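Substrate binding periplasmic protein (PDB 3LOP) probably captures leucine or a related amino acid in the periplasm for uptake, and holds a bound leucine in this crystal structure. Local coordinates at residues R30-W35 with V295-I300; D34-N37 with G41-G44; D67-D72 with A98-V103; V253-N256 with V261-V264; Y322-G325 with T329-F332. All coordinates share one frame; numbering follows the deposited sequence.

How the contacts relate
Contact 1 opens first, on helix 19-38, and closes only at helix 284-303; its span encloses contacts 3 and 4, and contact 2 sets out from the same stretch. Contact 2 closes the short turn leading to strand 47-53; its Ile42 and Leu36 also touch Ala297 of contact 1. Contact 3 follows within the long span, joining helix 58-71 to the chain entering strand 102-103. Contact 4, still within it, fastens the approach to helix 263-275 to that helix's start. Beyond Ile300 comes contact 5, a hairpin in series with the rest. It packs on Val295 of contact 1, while its Gly325 meets Val264 of contact 4. None of the spans cross.

Contact 1: residues R30-W35 with V295-I300. With EDO (1,2-ethanediol), chain C.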
loop_
_atom_site.group_PDB
_atom_site.type_symbol
_atom_site.label_atom_id
_atom_site.label_comp_id
_atom_site.label_asym_id
_atom_site.label_seq_id
_atom_site.Cartn_x
_atom_site.Cartn_y
_atom_site.Cartn_z
ATOM N N ARG A 30 7.166 -8.135 10.214
ATOM C CA ARG A 30 7.635 -8.848 11.394
ATOM C C ARG A 30 7.712 -10.338 11.078
ATOM O O ARG A 30 8.660 -11.019 11.474
ATOM C CB ARG A 30 6.686 -8.604 12.570
ATOM C CG ARG A 30 7.125 -9.266 13.870
ATOM C CD ARG A 30 6.200 -8.884 15.016
ATOM N NE ARG A 30 6.622 -9.459 16.290
ATOM C CZ ARG A 30 6.543 -10.751 16.597
ATOM N NH1 ARG A 30 6.051 -11.615 15.719
ATOM N NH2 ARG A 30 6.950 -11.178 17.786
ATOM N N LEU A 31 6.717 -10.841 10.356
ATOM C CA LEU A 31 6.707 -12.251 9.995
ATOM C C LEU A 31 7.928 -12.584 9.151
ATOM O O LEU A 31 8.618 -13.576 9.404
ATOM C CB LEU A 31 5.438 -12.604 9.213
ATOM C CG LEU A 31 5.390 -14.044 8.683
ATOM C CD1 LEU A 31 5.422 -15.031 9.838
ATOM C CD2 LEU A 31 4.132 -14.240 7.848
ATOM N N TYR A 32 8.204 -11.762 8.142
ATOM C CA TYR A 32 9.353 -12.049 7.301
ATOM C C TYR A 32 10.657 -12.043 8.089
ATOM O O TYR A 32 11.483 -12.942 7.937
ATOM C CB TYR A 32 9.478 -11.065 6.137
ATOM C CG TYR A 32 10.614 -11.483 5.238
ATOM C CD1 TYR A 32 10.481 -12.593 4.400
ATOM C CD2 TYR A 32 11.866 -10.878 5.338
ATOM C CE1 TYR A 32 11.568 -13.101 3.698
ATOM C CE2 TYR A 32 12.961 -11.377 4.640
ATOM C CZ TYR A 32 12.804 -12.491 3.829
ATOM O OH TYR A 32 13.896 -13.020 3.178
ATOM N N PHE A 33 10.854 -11.035 8.930
ATOM C CA PHE A 33 12.089 -10.973 9.695
ATOM C C PHE A 33 12.207 -12.099 10.718
ATOM O O PHE A 33 13.298 -12.618 10.933
ATOM C CB PHE A 33 12.244 -9.599 10.353
ATOM C CG PHE A 33 12.531 -8.492 9.369
ATOM C CD1 PHE A 33 13.489 -8.662 8.375
ATOM C CD2 PHE A 33 11.844 -7.285 9.434
ATOM C CE1 PHE A 33 13.759 -7.648 7.458
ATOM C CE2 PHE A 33 12.109 -6.263 8.520
ATOM C CZ PHE A 33 13.065 -6.448 7.533
ATOM N N ASP A 34 11.099 -12.492 11.343
ATOM C CA ASP A 34 11.155 -13.598 12.300
ATOM C C ASP A 34 11.540 -14.868 11.543
ATOM O O ASP A 34 12.319 -15.679 12.028
ATOM C CB ASP A 34 9.800 -13.816 12.987
ATOM C CG ASP A 34 9.499 -12.770 14.044
ATOM O OD1 ASP A 34 10.447 -12.122 14.536
ATOM O OD2 ASP A 34 8.310 -12.610 14.400
ATOM N N TRP A 35 10.979 -15.022 10.348
ATOM C CA TRP A 35 11.242 -16.166 9.472
ATOM C C TRP A 35 12.716 -16.164 9.064
ATOM O O TRP A 35 13.396 -17.196 9.126
ATOM C CB TRP A 35 10.309 -16.046 8.261
ATOM C CG TRP A 35 10.595 -16.886 7.041
ATOM C CD1 TRP A 35 10.788 -16.415 5.774
ATOM C CD2 TRP A 35 10.546 -18.319 6.926
ATOM N NE1 TRP A 35 10.848 -17.450 4.878
ATOM C CE2 TRP A 35 10.705 -18.634 5.556
ATOM C CE3 TRP A 35 10.381 -19.368 7.844
ATOM C CZ2 TRP A 35 10.701 -19.948 5.078
ATOM C CZ3 TRP A 35 10.377 -20.679 7.365
ATOM C CH2 TRP A 35 10.536 -20.954 5.995
ATOM N N VAL A 295 12.698 -7.371 0.342
ATOM C CA VAL A 295 13.499 -6.534 -0.547
ATOM C C VAL A 295 14.598 -5.847 0.265
ATOM O O VAL A 295 15.756 -5.795 -0.151
ATOM C CB VAL A 295 12.625 -5.464 -1.239
ATOM C CG1 VAL A 295 13.503 -4.415 -1.907
ATOM C CG2 VAL A 295 11.731 -6.126 -2.275
ATOM N N LEU A 296 14.229 -5.317 1.429
ATOM C CA LEU A 296 15.199 -4.654 2.290
ATOM C C LEU A 296 16.246 -5.654 2.773
ATOM O O LEU A 296 17.433 -5.345 2.815
ATOM C CB LEU A 296 14.492 -4.012 3.489
ATOM C CG LEU A 296 15.388 -3.381 4.560
ATOM C CD1 LEU A 296 16.312 -2.330 3.942
ATOM C CD2 LEU A 296 14.507 -2.753 5.632
ATOM N N ALA A 297 15.804 -6.856 3.131
ATOM C CA ALA A 297 16.720 -7.885 3.609
ATOM C C ALA A 297 17.788 -8.222 2.569
ATOM O O ALA A 297 18.947 -8.433 2.917
ATOM C CB ALA A 297 15.944 -9.143 3.994
ATOM N N GLU A 298 17.398 -8.276 1.297
ATOM C CA GLU A 298 18.343 -8.579 0.228
ATOM C C GLU A 298 19.383 -7.466 0.133
ATOM O O GLU A 298 20.568 -7.724 -0.076
ATOM C CB GLU A 298 17.603 -8.731 -1.103
ATOM C CG GLU A 298 18.493 -8.914 -2.336
ATOM C CD GLU A 298 19.401 -10.136 -2.268
ATOM O OE1 GLU A 298 19.146 -11.053 -1.460
ATOM O OE2 GLU A 298 20.375 -10.180 -3.048
ATOM N N ALA A 299 18.938 -6.222 0.288
ATOM C CA ALA A 299 19.859 -5.096 0.232
ATOM C C ALA A 299 20.822 -5.171 1.412
ATOM O O ALA A 299 22.016 -4.931 1.261
ATOM C CB ALA A 299 19.090 -3.781 0.260
ATOM N N ILE A 300 20.302 -5.510 2.589
ATOM C CA ILE A 300 21.150 -5.614 3.770
ATOM C C ILE A 300 22.180 -6.723 3.568
ATOM O O ILE A 300 23.345 -6.576 3.935
ATOM C CB ILE A 300 20.309 -5.897 5.034
ATOM C CG1 ILE A 300 19.390 -4.702 5.312
ATOM C CG2 ILE A 300 21.227 -6.144 6.228
ATOM C CD1 ILE A 300 18.449 -4.892 6.487
HETATM C C1 EDO C . 12.152 -9.374 13.872
HETATM O O1 EDO C . 10.744 -9.146 13.776
HETATM C C2 EDO C . 12.586 -9.280 15.329
HETATM O O2 EDO C . 12.467 -7.930 15.769
#
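On the helix that sends Phe33 against Leu296 and Ala297, Arg30 NH1 lies 2.8 Å from Asp34 OD2. This salt bridge spans one turn, but the carboxylate lies to one side of the flat guanidinium, so the pairing is electrostatic, not a directed hydrogen bond. The other carboxylate oxygen, Asp34 OD1, accepts a hydrogen bond from O1 of an ethanediol at 3.1 Å.

The contact between the helices is apolar. Ala297 CB points at the first helix and is met by two rings, each at an edge and near the ring plane: Tyr32 CE2 at 3.8 Å and Phe33 CE1 at 4.4 Å. Phe33 CZ also reaches Leu296 CD2. Tyr32 with CG anti to its backbone N (chi1 -175°) and Phe33 with CG anti to its carbonyl carbon bring their ring edges to the same methyl. With the axes 11.3 Å apart at 40°, the rings span a gap too wide for backbone contact. Phe290 packs edge-to-face with Tyr32, while Phe33 and Leu296 both reach Leu78 of strand 74-78. Helices 19-38 and 284-303 thus lie side by side on the five-stranded parallel sheet, as in the three-layered, Rossmann-like lobe of a type I periplasmic binding protein.

Contact 2: residues D34-N37 with G41-G44; sequences DWLN and GING. With EDO (1,2-ethanediol), chain C.
The turn where Leu36 meets Gly41 and Ile42 belongs to a beta-alpha-beta unit, in which the chain leaves helix 19-38 and heads for strand 47-53. Gly41 N donates to Leu36 O at 2.8 Å with an N-H...O angle of 152°, bonding five residues back along the chain. The donor stands above the carbonyl plane, 36° out of it. Gly41 has a positive phi of 72° here, a conformation easiest for a residue without a side chain. Past this bond, Leu36 CD1 lies 3.7 Å from Gly41 O, and Leu36 CD2 presses on Ile42 CG1 at 3.5 Å, tighter than usual carbon contact, with Ile42 CD1 close behind at 3.7 Å. The two side chains cross obliquely, and both extend to Ala297 of helix 284-303 and to Ile47. Asn37 OD1 approaches Gly41 CA at 3.9 Å, while its ND2 is hydrogen-bonded to Ile47 O. The turn is therefore held twice over, by one backbone bond at the helix end and by the close fit of the Leu36 and Ile42 side chains beside it.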
loop_
_atom_site.group_PDB
_atom_site.type_symbol
_atom_site.label_atom_id
_atom_site.label_comp_id
_atom_site.label_asym_id
_atom_site.label_seq_id
_atom_site.Cartn_x
_atom_site.Cartn_y
_atom_site.Cartn_z
ATOM N N ASP A 34 11.099 -12.492 11.343
ATOM C CA ASP A 34 11.155 -13.598 12.300
ATOM C C ASP A 34 11.540 -14.868 11.543
ATOM O O ASP A 34 12.319 -15.679 12.028
ATOM C CB ASP A 34 9.800 -13.816 12.987
ATOM C CG ASP A 34 9.499 -12.770 14.044
ATOM O OD1 ASP A 34 10.447 -12.122 14.536
ATOM O OD2 ASP A 34 8.310 -12.610 14.400
ATOM N N TRP A 35 10.979 -15.022 10.348
ATOM C CA TRP A 35 11.242 -16.166 9.472
ATOM C C TRP A 35 12.716 -16.164 9.064
ATOM O O TRP A 35 13.396 -17.196 9.126
ATOM C CB TRP A 35 10.309 -16.046 8.261
ATOM C CG TRP A 35 10.595 -16.886 7.041
ATOM C CD1 TRP A 35 10.788 -16.415 5.774
ATOM C CD2 TRP A 35 10.546 -18.319 6.926
ATOM N NE1 TRP A 35 10.848 -17.450 4.878
ATOM C CE2 TRP A 35 10.705 -18.634 5.556
ATOM C CE3 TRP A 35 10.381 -19.368 7.844
ATOM C CZ2 TRP A 35 10.701 -19.948 5.078
ATOM C CZ3 TRP A 35 10.377 -20.679 7.365
ATOM C CH2 TRP A 35 10.536 -20.954 5.995
ATOM N N LEU A 36 13.213 -14.997 8.670
ATOM C CA LEU A 36 14.608 -14.852 8.271
ATOM C C LEU A 36 15.513 -15.219 9.445
ATOM O O LEU A 36 16.515 -15.920 9.278
ATOM C CB LEU A 36 14.877 -13.410 7.835
ATOM C CG LEU A 36 16.295 -13.065 7.380
ATOM C CD1 LEU A 36 16.647 -13.869 6.138
ATOM C CD2 LEU A 36 16.385 -11.573 7.097
ATOM N N ASN A 37 15.163 -14.738 10.634
ATOM C CA ASN A 37 15.950 -15.053 11.810
ATOM C C ASN A 37 15.890 -16.555 12.111
ATOM O O ASN A 37 16.872 -17.156 12.466
ATOM C CB ASN A 37 15.495 -14.233 13.030
ATOM C CG ASN A 37 15.921 -12.767 12.952
ATOM O OD1 ASN A 37 16.916 -12.427 12.307
ATOM N ND2 ASN A 37 15.173 -11.897 13.629
ATOM N N GLY A 41 19.234 -15.602 9.932
ATOM C CA GLY A 41 19.397 -14.160 9.823
ATOM C C GLY A 41 20.128 -13.754 8.579
ATOM O O GLY A 41 20.022 -14.424 7.561
ATOM N N ILE A 42 20.867 -12.656 8.659
ATOM C CA ILE A 42 21.621 -12.172 7.513
ATOM C C ILE A 42 23.107 -12.194 7.835
ATOM O O ILE A 42 23.572 -11.466 8.710
ATOM C CB ILE A 42 21.215 -10.736 7.143
ATOM C CG1 ILE A 42 19.722 -10.686 6.818
ATOM C CG2 ILE A 42 22.027 -10.262 5.948
ATOM C CD1 ILE A 42 19.223 -9.306 6.449
ATOM N N ASN A 43 23.844 -13.033 7.117
ATOM C CA ASN A 43 25.280 -13.162 7.328
ATOM C C ASN A 43 25.555 -13.420 8.810
ATOM O O ASN A 43 26.494 -12.872 9.386
ATOM C CB ASN A 43 26.004 -11.892 6.862
ATOM C CG ASN A 43 25.808 -11.616 5.375
ATOM O OD1 ASN A 43 26.031 -12.487 4.533
ATOM N ND2 ASN A 43 25.397 -10.395 5.049
ATOM N N GLY A 44 24.712 -14.252 9.417
ATOM C CA GLY A 44 24.867 -14.590 10.821
ATOM C C GLY A 44 24.406 -13.520 11.795
ATOM O O GLY A 44 24.616 -13.643 13.000
HETATM C C1 EDO C . 12.152 -9.374 13.872
HETATM O O1 EDO C . 10.744 -9.146 13.776
HETATM C C2 EDO C . 12.586 -9.280 15.329
HETATM O O2 EDO C . 12.467 -7.930 15.769
#

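Contact 3: residues D67-D72 with A98-V103; sequences DMARVD and ARLPLV
Leu100 follows the turn after helix 94-98 and faces Ala69 of helix 58-71. Its CB lies 3.9 Å from CB of Ala98, two residues back. CG stands anti to the backbone N (chi1 -169°), which carries the branch off toward the other segment. From there CD2 reaches Ala69 CB at 4.4 Å, while CD1 turns to the Pro101 ring, 4.1 Å from Pro101 CD. Elsewhere the side chain rests on Ile9 and Leu77 of neighbouring strands.

The closer approach is made by two methyls, Ala69 CB and Ala98 CB, which meet head-on at 3.7 Å. Ala69 CB is thus touched by both Ala98 and Leu100, and such small side chains let the two backbones come to 6.3 Å between Ala69 CA and Ala98 CA. Arg99, with a positive phi of 53°, is the C-prime residue of a Schellman motif, and the reversal it makes sets Ala98 and Leu100 both toward Ala69. At the margin, Arg70 makes a salt bridge with Glu97. Two successive beta-alpha-beta crossovers meet here, one from strand 47-53 through helix 58-71 to strand 74-78, the next from strand 74-78 through helices 83-91 and 94-98 to strand 102-103, an arrangement found in Rossmann-like parallel sheets.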
loop_
_atom_site.group_PDB
_atom_site.type_symbol
_atom_site.label_atom_id
_atom_site.label_comp_id
_atom_site.label_asym_id
_atom_site.label_seq_id
_atom_site.Cartn_x
_atom_site.Cartn_y
_atom_site.Cartn_z
ATOM N N ASP A 67 12.878 10.262 16.103
ATOM C CA ASP A 67 13.248 9.644 17.375
ATOM C C ASP A 67 13.872 8.264 17.186
ATOM O O ASP A 67 14.935 7.975 17.741
ATOM C CB ASP A 67 12.024 9.501 18.293
ATOM C CG ASP A 67 11.481 10.828 18.772
ATOM O OD1 ASP A 67 12.252 11.805 18.867
ATOM O OD2 ASP A 67 10.262 10.895 19.075
HETATM N N MSE A 68 13.223 7.403 16.409
HETATM C CA MSE A 68 13.746 6.062 16.192
HETATM C C MSE A 68 15.072 6.045 15.421
HETATM O O MSE A 68 15.929 5.196 15.665
HETATM C CB MSE A 68 12.696 5.170 15.487
HETATM C CG MSE A 68 11.808 4.343 16.473
HETATM SE SE MSE A 68 10.474 3.183 15.685
HETATM C CE MSE A 68 9.727 4.580 14.865
ATOM N N ALA A 69 15.251 6.989 14.503
ATOM C CA ALA A 69 16.483 7.044 13.723
ATOM C C ALA A 69 17.685 7.353 14.606
ATOM O O ALA A 69 18.814 6.979 14.293
ATOM C CB ALA A 69 16.367 8.094 12.627
ATOM N N ARG A 70 17.434 8.034 15.717
ATOM C CA ARG A 70 18.502 8.415 16.631
ATOM C C ARG A 70 18.784 7.404 17.732
ATOM O O ARG A 70 19.936 7.207 18.119
ATOM C CB ARG A 70 18.175 9.768 17.257
ATOM C CG ARG A 70 18.058 10.881 16.236
ATOM C CD ARG A 70 17.751 12.211 16.887
ATOM N NE ARG A 70 17.701 13.282 15.899
ATOM C CZ ARG A 70 17.572 14.569 16.197
ATOM N NH1 ARG A 70 17.479 14.954 17.464
ATOM N NH2 ARG A 70 17.547 15.473 15.227
ATOM N N VAL A 71 17.736 6.760 18.229
ATOM C CA VAL A 71 17.876 5.801 19.318
ATOM C C VAL A 71 18.040 4.336 18.919
ATOM O O VAL A 71 18.789 3.597 19.562
ATOM C CB VAL A 71 16.669 5.901 20.280
ATOM C CG1 VAL A 71 16.796 4.867 21.391
ATOM C CG2 VAL A 71 16.588 7.303 20.864
ATOM N N ASP A 72 17.358 3.913 17.863
ATOM C CA ASP A 72 17.425 2.515 17.453
ATOM C C ASP A 72 18.499 2.114 16.443
ATOM O O ASP A 72 18.564 0.953 16.043
ATOM C CB ASP A 72 16.051 2.074 16.947
ATOM C CG ASP A 72 14.990 2.142 18.031
ATOM O OD1 ASP A 72 15.188 1.510 19.088
ATOM O OD2 ASP A 72 13.966 2.826 17.829
ATOM N N ALA A 98 18.554 11.925 8.683
ATOM C CA ALA A 98 19.001 10.642 9.199
ATOM C C ALA A 98 19.704 9.794 8.139
ATOM O O ALA A 98 20.265 8.752 8.461
ATOM C CB ALA A 98 17.806 9.871 9.760
ATOM N N ARG A 99 19.680 10.251 6.887
ATOM C CA ARG A 99 20.270 9.496 5.779
ATOM C C ARG A 99 19.664 8.101 5.824
ATOM O O ARG A 99 20.335 7.101 5.573
ATOM C CB ARG A 99 21.794 9.414 5.912
ATOM C CG ARG A 99 22.491 10.739 5.637
ATOM C CD ARG A 99 24.012 10.618 5.710
ATOM N NE ARG A 99 24.464 10.272 7.053
ATOM C CZ ARG A 99 24.879 9.066 7.425
ATOM N NH1 ARG A 99 24.913 8.070 6.550
ATOM N NH2 ARG A 99 25.249 8.856 8.682
ATOM N N LEU A 100 18.375 8.053 6.130
ATOM C CA LEU A 100 17.656 6.796 6.267
ATOM C C LEU A 100 16.768 6.461 5.079
ATOM O O LEU A 100 15.818 7.179 4.783
ATOM C CB LEU A 100 16.794 6.848 7.531
ATOM C CG LEU A 100 16.158 5.537 7.989
ATOM C CD1 LEU A 100 17.241 4.590 8.469
ATOM C CD2 LEU A 100 15.162 5.816 9.107
ATOM N N PRO A 101 17.066 5.354 4.382
ATOM C CA PRO A 101 16.236 4.988 3.235
ATOM C C PRO A 101 14.868 4.475 3.677
ATOM O O PRO A 101 14.755 3.763 4.677
ATOM C CB PRO A 101 17.065 3.911 2.537
ATOM C CG PRO A 101 17.808 3.272 3.664
ATOM C CD PRO A 101 18.224 4.453 4.514
ATOM N N LEU A 102 13.834 4.873 2.945
ATOM C CA LEU A 102 12.470 4.438 3.220
ATOM C C LEU A 102 12.126 3.444 2.117
ATOM O O LEU A 102 11.918 3.827 0.967
ATOM C CB LEU A 102 11.503 5.628 3.190
ATOM C CG LEU A 102 10.003 5.316 3.113
ATOM C CD1 LEU A 102 9.629 4.259 4.131
ATOM C CD2 LEU A 102 9.198 6.590 3.341
ATOM N N VAL A 103 12.081 2.166 2.478
ATOM C CA VAL A 103 11.794 1.111 1.519
ATOM C C VAL A 103 10.329 0.712 1.538
ATOM O O VAL A 103 9.760 0.436 2.593
ATOM C CB VAL A 103 12.660 -0.140 1.802
ATOM C CG1 VAL A 103 12.299 -1.262 0.838
ATOM C CG2 VAL A 103 14.135 0.213 1.667
#

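Contact 4: residues V253-N256 with V261-V264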
loop_
_atom_site.group_PDB
_atom_site.type_symbol
_atom_site.label_atom_id
_atom_site.label_comp_id
_atom_site.label_asym_id
_atom_site.label_seq_id
_atom_site.Cartn_x
_atom_site.Cartn_y
_atom_site.Cartn_z
ATOM N N VAL A 253 -1.175 -5.054 -7.519
ATOM C CA VAL A 253 0.193 -4.543 -7.596
ATOM C C VAL A 253 1.118 -5.373 -6.703
ATOM O O VAL A 253 2.306 -5.078 -6.560
ATOM C CB VAL A 253 0.268 -3.052 -7.186
ATOM C CG1 VAL A 253 -0.565 -2.218 -8.144
ATOM C CG2 VAL A 253 -0.210 -2.865 -5.756
HETATM N N MSE A 254 0.548 -6.417 -6.114
HETATM C CA MSE A 254 1.265 -7.337 -5.239
HETATM C C MSE A 254 0.801 -8.758 -5.539
HETATM O O MSE A 254 -0.250 -8.954 -6.154
HETATM C CB MSE A 254 0.943 -7.038 -3.772
HETATM C CG MSE A 254 1.687 -5.871 -3.152
HETATM SE SE MSE A 254 3.536 -6.300 -2.828
HETATM C CE MSE A 254 4.333 -4.690 -3.528
ATOM N N PRO A 255 1.585 -9.767 -5.128
ATOM C CA PRO A 255 1.174 -11.153 -5.373
ATOM C C PRO A 255 -0.204 -11.325 -4.724
ATOM O O PRO A 255 -0.441 -10.843 -3.614
ATOM C CB PRO A 255 2.260 -11.955 -4.666
ATOM C CG PRO A 255 3.480 -11.107 -4.882
ATOM C CD PRO A 255 2.962 -9.709 -4.606
ATOM N N ASN A 256 -1.105 -12.011 -5.417
ATOM C CA ASN A 256 -2.468 -12.216 -4.939
ATOM C C ASN A 256 -2.595 -13.314 -3.887
ATOM O O ASN A 256 -2.325 -14.477 -4.165
ATOM C CB ASN A 256 -3.360 -12.534 -6.144
ATOM C CG ASN A 256 -4.815 -12.744 -5.772
ATOM O OD1 ASN A 256 -5.224 -12.535 -4.633
ATOM N ND2 ASN A 256 -5.611 -13.157 -6.754
ATOM N N VAL A 261 -0.765 -20.945 -4.882
ATOM C CA VAL A 261 0.437 -21.524 -5.478
ATOM C C VAL A 261 1.524 -20.513 -5.820
ATOM O O VAL A 261 2.647 -20.898 -6.140
ATOM C CB VAL A 261 0.124 -22.346 -6.756
ATOM C CG1 VAL A 261 -0.831 -23.484 -6.425
ATOM C CG2 VAL A 261 -0.446 -21.447 -7.837
ATOM N N ASN A 262 1.205 -19.223 -5.760
ATOM C CA ASN A 262 2.214 -18.212 -6.050
ATOM C C ASN A 262 3.359 -18.386 -5.047
ATOM O O ASN A 262 3.123 -18.528 -3.850
ATOM C CB ASN A 262 1.600 -16.816 -5.933
ATOM C CG ASN A 262 2.639 -15.718 -6.007
ATOM O OD1 ASN A 262 3.288 -15.396 -5.012
ATOM N ND2 ASN A 262 2.815 -15.148 -7.191
ATOM N N PRO A 263 4.618 -18.390 -5.527
ATOM C CA PRO A 263 5.781 -18.558 -4.645
ATOM C C PRO A 263 5.850 -17.648 -3.419
ATOM O O PRO A 263 6.234 -18.097 -2.343
ATOM C CB PRO A 263 6.963 -18.339 -5.586
ATOM C CG PRO A 263 6.447 -18.878 -6.880
ATOM C CD PRO A 263 5.038 -18.330 -6.938
ATOM N N VAL A 264 5.495 -16.378 -3.578
ATOM C CA VAL A 264 5.540 -15.459 -2.446
ATOM C C VAL A 264 4.478 -15.841 -1.419
ATOM O O VAL A 264 4.735 -15.830 -0.214
ATOM C CB VAL A 264 5.318 -13.996 -2.897
ATOM C CG1 VAL A 264 5.294 -13.073 -1.684
ATOM C CG2 VAL A 264 6.427 -13.572 -3.845
#
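Asn262, the first residue of 261-264 to touch Pro255, turns its carboxamide toward the proline ring. Pro255 CB lies obliquely above the amide plane, 3.6 Å from Asn262 OD1 and 4.1 Å from Asn262 ND2. With CG anti to the backbone N (chi1 171°), the same OD1 comes back to the start of helix 263-275. Asn262 is the N-cap: its OD1 accepts a weak bond from Val264 N at 2.8 Å, bent to 127°, and another from Ile265 N, so the oxygen serves two amides of the first turn. Segment 253-256 leads from strand 249-252 to this helix and brushes Lys122 and Ala123, probably as part of a connection between the two lobes of the binding protein. After Pro263, Val264 faces Pro255 with its branched carbon. Val264 CB and Val264 CG2 both lie 4.0 Å from Pro255 CG, and Val264 CG1 follows at 4.2 Å. The layer continues into helix 284-303, where Pro255 packs on Val287 and Val264 on Val291.

Contact 5: residues Y322-G325 with T329-F332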
loop_
_atom_site.group_PDB
_atom_site.type_symbol
_atom_site.label_atom_id
_atom_site.label_comp_id
_atom_site.label_asym_id
_atom_site.label_seq_id
_atom_site.Cartn_x
_atom_site.Cartn_y
_atom_site.Cartn_z
ATOM N N TYR A 322 15.739 -7.920 -8.778
ATOM C CA TYR A 322 15.834 -8.916 -7.721
ATOM C C TYR A 322 14.458 -9.577 -7.628
ATOM O O TYR A 322 13.443 -8.893 -7.483
ATOM C CB TYR A 322 16.197 -8.252 -6.389
ATOM C CG TYR A 322 15.959 -9.144 -5.198
ATOM C CD1 TYR A 322 16.610 -10.373 -5.078
ATOM C CD2 TYR A 322 15.045 -8.781 -4.212
ATOM C CE1 TYR A 322 16.348 -11.219 -4.003
ATOM C CE2 TYR A 322 14.778 -9.616 -3.137
ATOM C CZ TYR A 322 15.428 -10.833 -3.039
ATOM O OH TYR A 322 15.144 -11.661 -1.976
ATOM N N ASP A 323 14.435 -10.905 -7.709
ATOM C CA ASP A 323 13.196 -11.684 -7.671
ATOM C C ASP A 323 12.815 -12.075 -6.243
ATOM O O ASP A 323 13.505 -12.871 -5.608
ATOM C CB ASP A 323 13.377 -12.956 -8.509
ATOM C CG ASP A 323 12.060 -13.608 -8.899
ATOM O OD1 ASP A 323 11.052 -13.431 -8.185
ATOM O OD2 ASP A 323 12.041 -14.316 -9.929
ATOM N N VAL A 324 11.713 -11.518 -5.749
ATOM C CA VAL A 324 11.231 -11.818 -4.405
ATOM C C VAL A 324 10.528 -13.177 -4.439
ATOM O O VAL A 324 10.286 -13.802 -3.400
ATOM C CB VAL A 324 10.243 -10.728 -3.931
ATOM C CG1 VAL A 324 9.713 -11.058 -2.553
ATOM C CG2 VAL A 324 10.939 -9.374 -3.918
ATOM N N GLY A 325 10.218 -13.627 -5.650
ATOM C CA GLY A 325 9.554 -14.902 -5.838
ATOM C C GLY A 325 8.499 -14.832 -6.925
ATOM O O GLY A 325 7.785 -13.837 -7.050
ATOM N N THR A 329 9.743 -8.995 -9.523
ATOM C CA THR A 329 11.074 -8.415 -9.442
ATOM C C THR A 329 11.081 -6.934 -9.120
ATOM O O THR A 329 10.135 -6.213 -9.427
ATOM C CB THR A 329 11.830 -8.630 -10.761
ATOM O OG1 THR A 329 11.063 -8.082 -11.841
ATOM C CG2 THR A 329 12.051 -10.113 -11.007
ATOM N N VAL A 330 12.173 -6.490 -8.508
ATOM C CA VAL A 330 12.339 -5.098 -8.137
ATOM C C VAL A 330 13.617 -4.538 -8.754
ATOM O O VAL A 330 14.686 -5.141 -8.651
ATOM C CB VAL A 330 12.405 -4.953 -6.604
ATOM C CG1 VAL A 330 12.545 -3.492 -6.222
ATOM C CG2 VAL A 330 11.158 -5.557 -5.974
ATOM N N ASP A 331 13.491 -3.391 -9.411
ATOM C CA ASP A 331 14.626 -2.725 -10.039
ATOM C C ASP A 331 14.655 -1.274 -9.568
ATOM O O ASP A 331 13.820 -0.466 -9.978
ATOM C CB ASP A 331 14.487 -2.788 -11.567
ATOM C CG ASP A 331 15.530 -1.954 -12.288
ATOM O OD1 ASP A 331 16.530 -1.570 -11.650
ATOM O OD2 ASP A 331 15.352 -1.691 -13.500
ATOM N N PHE A 332 15.613 -0.951 -8.699
ATOM C CA PHE A 332 15.736 0.408 -8.179
ATOM C C PHE A 332 16.792 1.232 -8.909
ATOM O O PHE A 332 17.082 2.356 -8.502
ATOM C CB PHE A 332 16.093 0.399 -6.685
ATOM C CG PHE A 332 14.989 -0.085 -5.782
ATOM C CD1 PHE A 332 13.677 0.357 -5.948
ATOM C CD2 PHE A 332 15.279 -0.931 -4.718
ATOM C CE1 PHE A 332 12.672 -0.038 -5.059
ATOM C CE2 PHE A 332 14.282 -1.330 -3.822
ATOM C CZ PHE A 332 12.977 -0.880 -3.995
#
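Tyr322 and Val330 pair across a two-stranded antiparallel beta hairpin, strands 322-323 and 329-331, a separate small sheet that is not part of the two large parallel ones. The backbone bonds come first. Tyr322 N donates to Val330 O at 3.0 Å (143°), and Val330 N returns the bond to Tyr322 O at 2.9 Å (148°), making this the hydrogen-bonded pair. Tyr322 O also receives a CA-H...O contact from Thr329 CA at 3.1 Å, and so is approached by two groups of the opposite strand. The next pair, Asp323 with Thr329, is non-hydrogen-bonded.

Among the side-chain packing contacts, Thr329 CG2 makes a carbon-to-carbon van der Waals contact with Asp323 CB at 4.0 Å. On the Tyr322 and Val330 side, Val324 CG2 meets Val330 CG2 at 4.3 Å. Val330 CG1, anti to its backbone N, sits over one face of the Phe332 ring, nearer its edge than its centre, 3.4 Å from the plane. Val295 packs on Val324, Val330 and Phe332, so these three are covered by helix 284-303. A nickel ion lies about 4 Å from the Thr329 side chain.

Polar side-chain bonding shapes the bend. Asp323 OD1 takes Gly327 N as a further partner, and closes an Asx turn with Gly325 N, which is 2.7 Å away and comes from the anti side, 30° out of the carboxylate plane.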